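PDB 2HQ4: PH1570-like domain-containing protein from Pyrococcus horikoshii, which is of unknown function, a hypothetical protein of the Ph1570 family from a hyperthermophilic archaeon. Local coordinates for residues N21-V32 against L43-E54. Numbering follows the deposited sequence.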
ATOM      1  N   ASN A  21      -8.540  -5.317  -4.204  1.00 18.16           N
ATOM      2  CA  ASN A  21      -7.927  -4.124  -3.587  1.00 17.11           C
ATOM      3  C   ASN A  21      -6.802  -4.524  -2.642  1.00 16.62           C
ATOM      4  O   ASN A  21      -6.578  -3.857  -1.621  1.00 15.08           O
ATOM      5  CB  ASN A  21      -8.982  -3.282  -2.806  1.00 16.06           C
ATOM      6  CG  ASN A  21      -9.458  -3.990  -1.531  1.00 16.83           C
ATOM      7  OD1 ASN A  21      -9.648  -5.218  -1.500  1.00 18.47           O
ATOM      8  ND2 ASN A  21      -9.633  -3.227  -0.477  1.00 14.11           N
ATOM      9  N   GLY A  22      -6.068  -5.586  -2.978  1.00 16.75           N
ATOM     10  CA  GLY A  22      -4.949  -5.983  -2.091  1.00 16.65           C
ATOM     11  C   GLY A  22      -4.207  -7.209  -2.549  1.00 16.85           C
ATOM     12  O   GLY A  22      -4.509  -7.793  -3.608  1.00 17.14           O
ATOM     13  N   PHE A  23      -3.225  -7.632  -1.752  1.00 17.59           N
ATOM     14  CA  PHE A  23      -2.602  -8.932  -1.990  1.00 17.33           C
ATOM     15  C   PHE A  23      -2.139  -9.551  -0.665  1.00 17.79           C
ATOM     16  O   PHE A  23      -1.884  -8.830   0.304  1.00 14.40           O
ATOM     17  CB  PHE A  23      -1.481  -8.853  -3.072  1.00 17.41           C
ATOM     18  CG  PHE A  23      -0.191  -8.161  -2.614  1.00 18.51           C
ATOM     19  CD1 PHE A  23       0.077  -6.852  -2.978  1.00 18.22           C
ATOM     20  CD2 PHE A  23       0.778  -8.880  -1.878  1.00 17.52           C
ATOM     21  CE1 PHE A  23       1.303  -6.212  -2.568  1.00 20.04           C
ATOM     22  CE2 PHE A  23       1.945  -8.277  -1.447  1.00 15.41           C
ATOM     23  CZ  PHE A  23       2.220  -6.945  -1.802  1.00 16.20           C
ATOM     24  N   LYS A  24      -2.076 -10.884  -0.646  1.00 16.88           N
ATOM     25  CA  LYS A  24      -1.640 -11.651   0.503  1.00 19.60           C
ATOM     26  C   LYS A  24      -0.501 -12.579   0.072  1.00 19.56           C
ATOM     27  O   LYS A  24      -0.711 -13.478  -0.746  1.00 19.67           O
ATOM     28  CB  LYS A  24      -2.781 -12.515   1.032  1.00 18.15           C
ATOM     29  CG  LYS A  24      -2.406 -13.348   2.269  1.00 22.67           C
ATOM     30  CD  LYS A  24      -3.587 -14.230   2.739  1.00 23.02           C
ATOM     31  CE  LYS A  24      -3.201 -14.937   4.053  1.00 31.88           C
ATOM     32  NZ  LYS A  24      -4.257 -15.866   4.524  1.00 33.69           N
ATOM     33  N   ASP A  25       0.670 -12.384   0.661  1.00 19.68           N
ATOM     34  CA  ASP A  25       1.812 -13.224   0.328  1.00 20.73           C
ATOM     35  C   ASP A  25       2.271 -13.980   1.569  1.00 21.64           C
ATOM     36  O   ASP A  25       2.815 -13.367   2.509  1.00 21.90           O
ATOM     37  CB  ASP A  25       2.940 -12.372  -0.216  1.00 19.44           C
ATOM     38  CG  ASP A  25       4.023 -13.212  -0.836  1.00 22.11           C
ATOM     39  OD1 ASP A  25       4.606 -14.036  -0.093  1.00 20.88           O
ATOM     40  OD2 ASP A  25       4.307 -13.030  -2.034  1.00 22.19           O
ATOM     41  N   GLU A  26       2.054 -15.288   1.568  1.00 21.78           N
ATOM     42  CA  GLU A  26       2.390 -16.115   2.754  1.00 23.68           C
ATOM     43  C   GLU A  26       3.858 -16.595   2.765  1.00 24.21           C
ATOM     44  O   GLU A  26       4.337 -17.088   3.783  1.00 24.50           O
ATOM     45  CB  GLU A  26       1.434 -17.296   2.873  1.00 23.67           C
ATOM     46  CG  GLU A  26      -0.017 -16.876   2.996  1.00 26.68           C
ATOM     47  CD  GLU A  26      -0.919 -18.030   3.397  1.00 33.87           C
ATOM     48  OE1 GLU A  26      -1.080 -18.948   2.592  1.00 37.27           O
ATOM     49  OE2 GLU A  26      -1.483 -18.028   4.515  1.00 40.07           O
ATOM     50  N   LYS A  27       4.580 -16.401   1.670  1.00 23.18           N
ATOM     51  CA  LYS A  27       6.021 -16.658   1.681  1.00 24.56           C
ATOM     52  C   LYS A  27       6.749 -15.545   2.451  1.00 24.72           C
ATOM     53  O   LYS A  27       7.578 -15.791   3.338  1.00 23.70           O
ATOM     54  CB  LYS A  27       6.555 -16.687   0.241  1.00 23.94           C
ATOM     55  CG  LYS A  27       8.074 -16.849   0.159  1.00 27.36           C
ATOM     56  CD  LYS A  27       8.560 -17.077  -1.262  1.00 26.90           C
ATOM     57  CE  LYS A  27      10.065 -17.411  -1.219  1.00 34.41           C
ATOM     58  NZ  LYS A  27      10.666 -17.599  -2.587  1.00 36.64           N
ATOM     59  N   PHE A  28       6.446 -14.310   2.073  1.00 23.30           N
ATOM     60  CA  PHE A  28       7.082 -13.148   2.683  1.00 23.61           C
ATOM     61  C   PHE A  28       6.293 -12.569   3.850  1.00 22.84           C
ATOM     62  O   PHE A  28       6.783 -11.671   4.500  1.00 24.64           O
ATOM     63  CB  PHE A  28       7.417 -12.094   1.618  1.00 22.70           C
ATOM     64  CG  PHE A  28       8.387 -12.580   0.580  1.00 25.07           C
ATOM     65  CD1 PHE A  28       9.745 -12.816   0.921  1.00 27.23           C
ATOM     66  CD2 PHE A  28       7.973 -12.827  -0.732  1.00 24.79           C
ATOM     67  CE1 PHE A  28      10.666 -13.323  -0.043  1.00 25.22           C
ATOM     68  CE2 PHE A  28       8.877 -13.284  -1.692  1.00 24.37           C
ATOM     69  CZ  PHE A  28      10.234 -13.532  -1.341  1.00 24.82           C
ATOM     70  N   ASN A  29       5.117 -13.130   4.143  1.00 21.97           N
ATOM     71  CA  ASN A  29       4.229 -12.636   5.198  1.00 22.11           C
ATOM     72  C   ASN A  29       3.975 -11.116   5.002  1.00 21.65           C
ATOM     73  O   ASN A  29       4.214 -10.301   5.930  1.00 20.35           O
ATOM     74  CB  ASN A  29       4.805 -12.958   6.606  1.00 23.59           C
ATOM     75  CG  ASN A  29       3.841 -12.603   7.740  1.00 26.20           C
ATOM     76  OD1 ASN A  29       2.636 -12.846   7.659  1.00 27.77           O
ATOM     77  ND2 ASN A  29       4.392 -12.052   8.824  1.00 28.74           N
ATOM     78  N   VAL A  30       3.509 -10.744   3.790  1.00 20.55           N
ATOM     79  CA  VAL A  30       3.200  -9.338   3.452  1.00 20.16           C
ATOM     80  C   VAL A  30       1.734  -9.337   3.025  1.00 20.19           C
ATOM     81  O   VAL A  30       1.350 -10.088   2.149  1.00 19.77           O
ATOM     82  CB  VAL A  30       4.103  -8.776   2.308  1.00 20.94           C
ATOM     83  CG1 VAL A  30       3.659  -7.377   1.850  1.00 19.61           C
ATOM     84  CG2 VAL A  30       5.598  -8.731   2.708  1.00 19.75           C
ATOM     85  N   GLU A  31       0.919  -8.519   3.683  1.00 20.25           N
ATOM     86  CA  GLU A  31      -0.509  -8.441   3.403  1.00 20.78           C
ATOM     87  C   GLU A  31      -0.797  -6.970   3.397  1.00 19.72           C
ATOM     88  O   GLU A  31      -0.402  -6.243   4.323  1.00 17.64           O
ATOM     89  CB  GLU A  31      -1.334  -9.100   4.529  1.00 21.01           C
ATOM     90  CG  GLU A  31      -0.981 -10.584   4.751  1.00 23.89           C
ATOM     91  CD  GLU A  31      -1.840 -11.261   5.782  1.00 25.34           C
ATOM     92  OE1 GLU A  31      -2.693 -10.580   6.380  1.00 30.57           O
ATOM     93  OE2 GLU A  31      -1.645 -12.484   5.988  1.00 31.24           O
ATOM     94  N   VAL A  32      -1.478  -6.532   2.347  1.00 18.23           N
ATOM     95  CA  VAL A  32      -1.834  -5.122   2.201  1.00 17.42           C
ATOM     96  C   VAL A  32      -3.189  -5.005   1.476  1.00 17.63           C
ATOM     97  O   VAL A  32      -3.466  -5.779   0.553  1.00 16.66           O
ATOM     98  CB  VAL A  32      -0.698  -4.290   1.498  1.00 17.71           C
ATOM     99  CG1 VAL A  32      -0.310  -4.868   0.096  1.00 19.65           C
ATOM    100  CG2 VAL A  32      -1.065  -2.745   1.430  1.00 17.70           C
ATOM    101  N   LEU A  43       0.766  -1.484  -5.443  1.00 17.13           N
ATOM    102  CA  LEU A  43       0.773  -2.899  -5.076  1.00 17.65           C
ATOM    103  C   LEU A  43       1.585  -3.727  -6.103  1.00 17.06           C
ATOM    104  O   LEU A  43       2.384  -4.621  -5.741  1.00 14.95           O
ATOM    105  CB  LEU A  43      -0.672  -3.385  -4.901  1.00 17.66           C
ATOM    106  CG  LEU A  43      -1.235  -3.283  -3.454  1.00 18.93           C
ATOM    107  CD1 LEU A  43      -1.075  -1.910  -2.807  1.00 22.04           C
ATOM    108  CD2 LEU A  43      -2.672  -3.691  -3.519  1.00 22.08           C
ATOM    109  N   LEU A  44       1.429  -3.398  -7.386  1.00 17.39           N
ATOM    110  CA  LEU A  44       2.223  -4.054  -8.452  1.00 17.77           C
ATOM    111  C   LEU A  44       3.707  -3.872  -8.246  1.00 17.36           C
ATOM    112  O   LEU A  44       4.499  -4.827  -8.377  1.00 18.76           O
ATOM    113  CB  LEU A  44       1.863  -3.482  -9.842  1.00 18.12           C
ATOM    114  CG  LEU A  44       0.494  -3.894 -10.337  1.00 20.16           C
ATOM    115  CD1 LEU A  44       0.142  -3.148 -11.677  1.00 21.09           C
ATOM    116  CD2 LEU A  44       0.551  -5.390 -10.566  1.00 22.16           C
ATOM    117  N   ALA A  45       4.106  -2.651  -7.909  1.00 17.03           N
ATOM    118  CA  ALA A  45       5.520  -2.382  -7.646  1.00 16.72           C
ATOM    119  C   ALA A  45       6.030  -3.175  -6.437  1.00 17.23           C
ATOM    120  O   ALA A  45       7.159  -3.679  -6.446  1.00 18.26           O
ATOM    121  CB  ALA A  45       5.733  -0.877  -7.448  1.00 16.90           C
ATOM    122  N   MET A  46       5.208  -3.285  -5.394  1.00 15.39           N
ATOM    123  CA  MET A  46       5.587  -4.095  -4.213  1.00 15.48           C
ATOM    124  C   MET A  46       5.800  -5.571  -4.584  1.00 16.84           C
ATOM    125  O   MET A  46       6.718  -6.208  -4.064  1.00 17.35           O
ATOM    126  CB  MET A  46       4.475  -3.996  -3.125  1.00 15.08           C
ATOM    127  CG  MET A  46       4.316  -2.564  -2.468  1.00 16.03           C
ATOM    128  SD  MET A  46       2.821  -2.380  -1.456  1.00  8.38           S
ATOM    129  CE  MET A  46       3.297  -3.442  -0.067  1.00 18.85           C
ATOM    130  N   ILE A  47       4.934  -6.122  -5.442  1.00 17.05           N
ATOM    131  CA  ILE A  47       5.024  -7.526  -5.899  1.00 17.94           C
ATOM    132  C   ILE A  47       6.303  -7.745  -6.704  1.00 19.08           C
ATOM    133  O   ILE A  47       7.059  -8.694  -6.464  1.00 18.54           O
ATOM    134  CB  ILE A  47       3.750  -7.922  -6.740  1.00 18.26           C
ATOM    135  CG1 ILE A  47       2.545  -8.066  -5.820  1.00 17.66           C
ATOM    136  CG2 ILE A  47       3.969  -9.243  -7.490  1.00 17.19           C
ATOM    137  CD1 ILE A  47       1.093  -7.967  -6.552  1.00 18.79           C
ATOM    138  N   TYR A  48       6.548  -6.848  -7.662  1.00 19.86           N
ATOM    139  CA  TYR A  48       7.784  -6.847  -8.426  1.00 22.43           C
ATOM    140  C   TYR A  48       9.016  -6.867  -7.520  1.00 22.38           C
ATOM    141  O   TYR A  48       9.943  -7.693  -7.700  1.00 22.65           O
ATOM    142  CB  TYR A  48       7.794  -5.619  -9.330  1.00 22.68           C
ATOM    143  CG  TYR A  48       8.965  -5.522 -10.291  1.00 27.35           C
ATOM    144  CD1 TYR A  48       8.894  -6.070 -11.582  1.00 27.24           C
ATOM    145  CD2 TYR A  48      10.127  -4.839  -9.925  1.00 26.61           C
ATOM    146  CE1 TYR A  48       9.998  -5.958 -12.482  1.00 28.46           C
ATOM    147  CE2 TYR A  48      11.221  -4.738 -10.802  1.00 29.09           C
ATOM    148  CZ  TYR A  48      11.132  -5.290 -12.069  1.00 28.47           C
ATOM    149  OH  TYR A  48      12.215  -5.144 -12.909  1.00 31.93           O
ATOM    150  N   GLU A  49       9.038  -5.954  -6.558  1.00 21.89           N
ATOM    151  CA  GLU A  49      10.167  -5.859  -5.653  1.00 23.29           C
ATOM    152  C   GLU A  49      10.325  -7.137  -4.809  1.00 21.74           C
ATOM    153  O   GLU A  49      11.454  -7.576  -4.597  1.00 21.02           O
ATOM    154  CB  GLU A  49      10.060  -4.608  -4.771  1.00 23.08           C
ATOM    155  CG  GLU A  49      11.158  -4.524  -3.712  1.00 27.15           C
ATOM    156  CD  GLU A  49      11.166  -3.215  -2.957  1.00 28.42           C
ATOM    157  OE1 GLU A  49      10.578  -2.222  -3.452  1.00 33.09           O
ATOM    158  OE2 GLU A  49      11.791  -3.165  -1.865  1.00 36.62           O
ATOM    159  N   LEU A  50       9.214  -7.736  -4.369  1.00 19.48           N
ATOM    160  CA  LEU A  50       9.249  -8.959  -3.577  1.00 20.89           C
ATOM    161  C   LEU A  50       9.868 -10.170  -4.331  1.00 22.49           C
ATOM    162  O   LEU A  50      10.589 -10.979  -3.726  1.00 20.89           O
ATOM    163  CB  LEU A  50       7.863  -9.332  -3.055  1.00 20.24           C
ATOM    164  CG  LEU A  50       7.269  -8.598  -1.838  1.00 20.83           C
ATOM    165  CD1 LEU A  50       5.866  -9.162  -1.532  1.00 19.34           C
ATOM    166  CD2 LEU A  50       8.209  -8.772  -0.573  1.00 20.74           C
ATOM    167  N   TYR A  51       9.594 -10.256  -5.637  1.00 22.25           N
ATOM    168  CA  TYR A  51       9.948 -11.424  -6.453  1.00 22.04           C
ATOM    169  C   TYR A  51      11.135 -11.185  -7.382  1.00 23.80           C
ATOM    170  O   TYR A  51      11.684 -12.137  -7.953  1.00 24.54           O
ATOM    171  CB  TYR A  51       8.692 -11.972  -7.202  1.00 21.71           C
ATOM    172  CG  TYR A  51       7.838 -12.737  -6.231  1.00 20.82           C
ATOM    173  CD1 TYR A  51       8.142 -14.071  -5.923  1.00 21.45           C
ATOM    174  CD2 TYR A  51       6.839 -12.093  -5.481  1.00 20.56           C
ATOM    175  CE1 TYR A  51       7.403 -14.784  -4.964  1.00 19.76           C
ATOM    176  CE2 TYR A  51       6.083 -12.793  -4.498  1.00 20.50           C
ATOM    177  CZ  TYR A  51       6.374 -14.140  -4.261  1.00 21.11           C
ATOM    178  OH  TYR A  51       5.661 -14.842  -3.325  1.00 22.24           O
ATOM    179  N   LEU A  52      11.568  -9.931  -7.476  1.00 25.34           N
ATOM    180  CA  LEU A  52      12.773  -9.550  -8.210  1.00 27.97           C
ATOM    181  C   LEU A  52      13.978 -10.432  -7.879  1.00 27.95           C
ATOM    182  O   LEU A  52      14.664 -10.883  -8.809  1.00 28.88           O
ATOM    183  CB  LEU A  52      13.100  -8.067  -7.991  1.00 27.85           C
ATOM    184  CG  LEU A  52      14.321  -7.435  -8.625  1.00 29.47           C
ATOM    185  CD1 LEU A  52      14.301  -7.688 -10.137  1.00 27.48           C
ATOM    186  CD2 LEU A  52      14.269  -5.943  -8.332  1.00 30.83           C
ATOM    187  N   PRO A  53      14.249 -10.679  -6.581  1.00 28.45           N
ATOM    188  CA  PRO A  53      15.374 -11.560  -6.254  1.00 28.36           C
ATOM    189  C   PRO A  53      15.298 -12.975  -6.842  1.00 28.52           C
ATOM    190  O   PRO A  53      16.333 -13.520  -7.194  1.00 28.98           O
ATOM    191  CB  PRO A  53      15.334 -11.623  -4.716  1.00 28.76           C
ATOM    192  CG  PRO A  53      14.705 -10.301  -4.292  1.00 28.88           C
ATOM    193  CD  PRO A  53      13.616 -10.151  -5.351  1.00 27.88           C
ATOM    194  N   GLU A  54      14.115 -13.584  -6.928  1.00 28.97           N
ATOM    195  CA  GLU A  54      13.978 -14.910  -7.542  1.00 29.00           C
ATOM    196  C   GLU A  54      13.963 -14.866  -9.068  1.00 28.83           C
ATOM    197  O   GLU A  54      14.427 -15.808  -9.697  1.00 29.78           O
ATOM    198  CB  GLU A  54      12.693 -15.625  -7.130  1.00 29.25           C
ATOM    199  CG  GLU A  54      12.580 -16.053  -5.726  1.00 34.28           C
ATOM    200  CD  GLU A  54      11.113 -16.318  -5.341  1.00 38.42           C
ATOM    201  OE1 GLU A  54      10.442 -17.170  -6.004  1.00 42.85           O
ATOM    202  OE2 GLU A  54      10.640 -15.684  -4.383  1.00 34.25           O
TER
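F23 projects from the hairpin toward the helix, its ring held between I47 CG1, a CH-pi contact 4.0 Å from the F23 centroid, and V32 CG1 over the opposite face, with M46 CB at its edge. F23 CG sits between the backbone N and the carbonyl carbon (chi1 73°), which carries this flat apolar ring into the tightly packed end among L43, M46, I47 and L50. L43 CD2 reaches G22 CA (3.5 Å); glycine suits this position because a CB, pointing away from the helix, would strike V32 O.

Toward the turn, polar bonds join the packing of F28 CG on L50 CD2 (4.0 Å). D25 OD2 accepts from Y51 OH (2.6 Å) on its syn side, tilted 16° out of the carboxylate plane, while D25 OD1 takes a nearly straight bond from F28 N in an Asx motif. With an alanine replacing D25, Y51 OH and F28 N would probably lose these acceptors, leaving the turn less fixed. F28 turns its edge to the Y51 face, a T-shaped pair. On the solvent side, long charged chains suit the salt bridge of K27 NZ to E54 OE2 (2.6 Å).

The hairpin thus packs on helix 40-55, with strand 16-19 beside F23 and I47, and helix 150-155 against V30, V32 and M46.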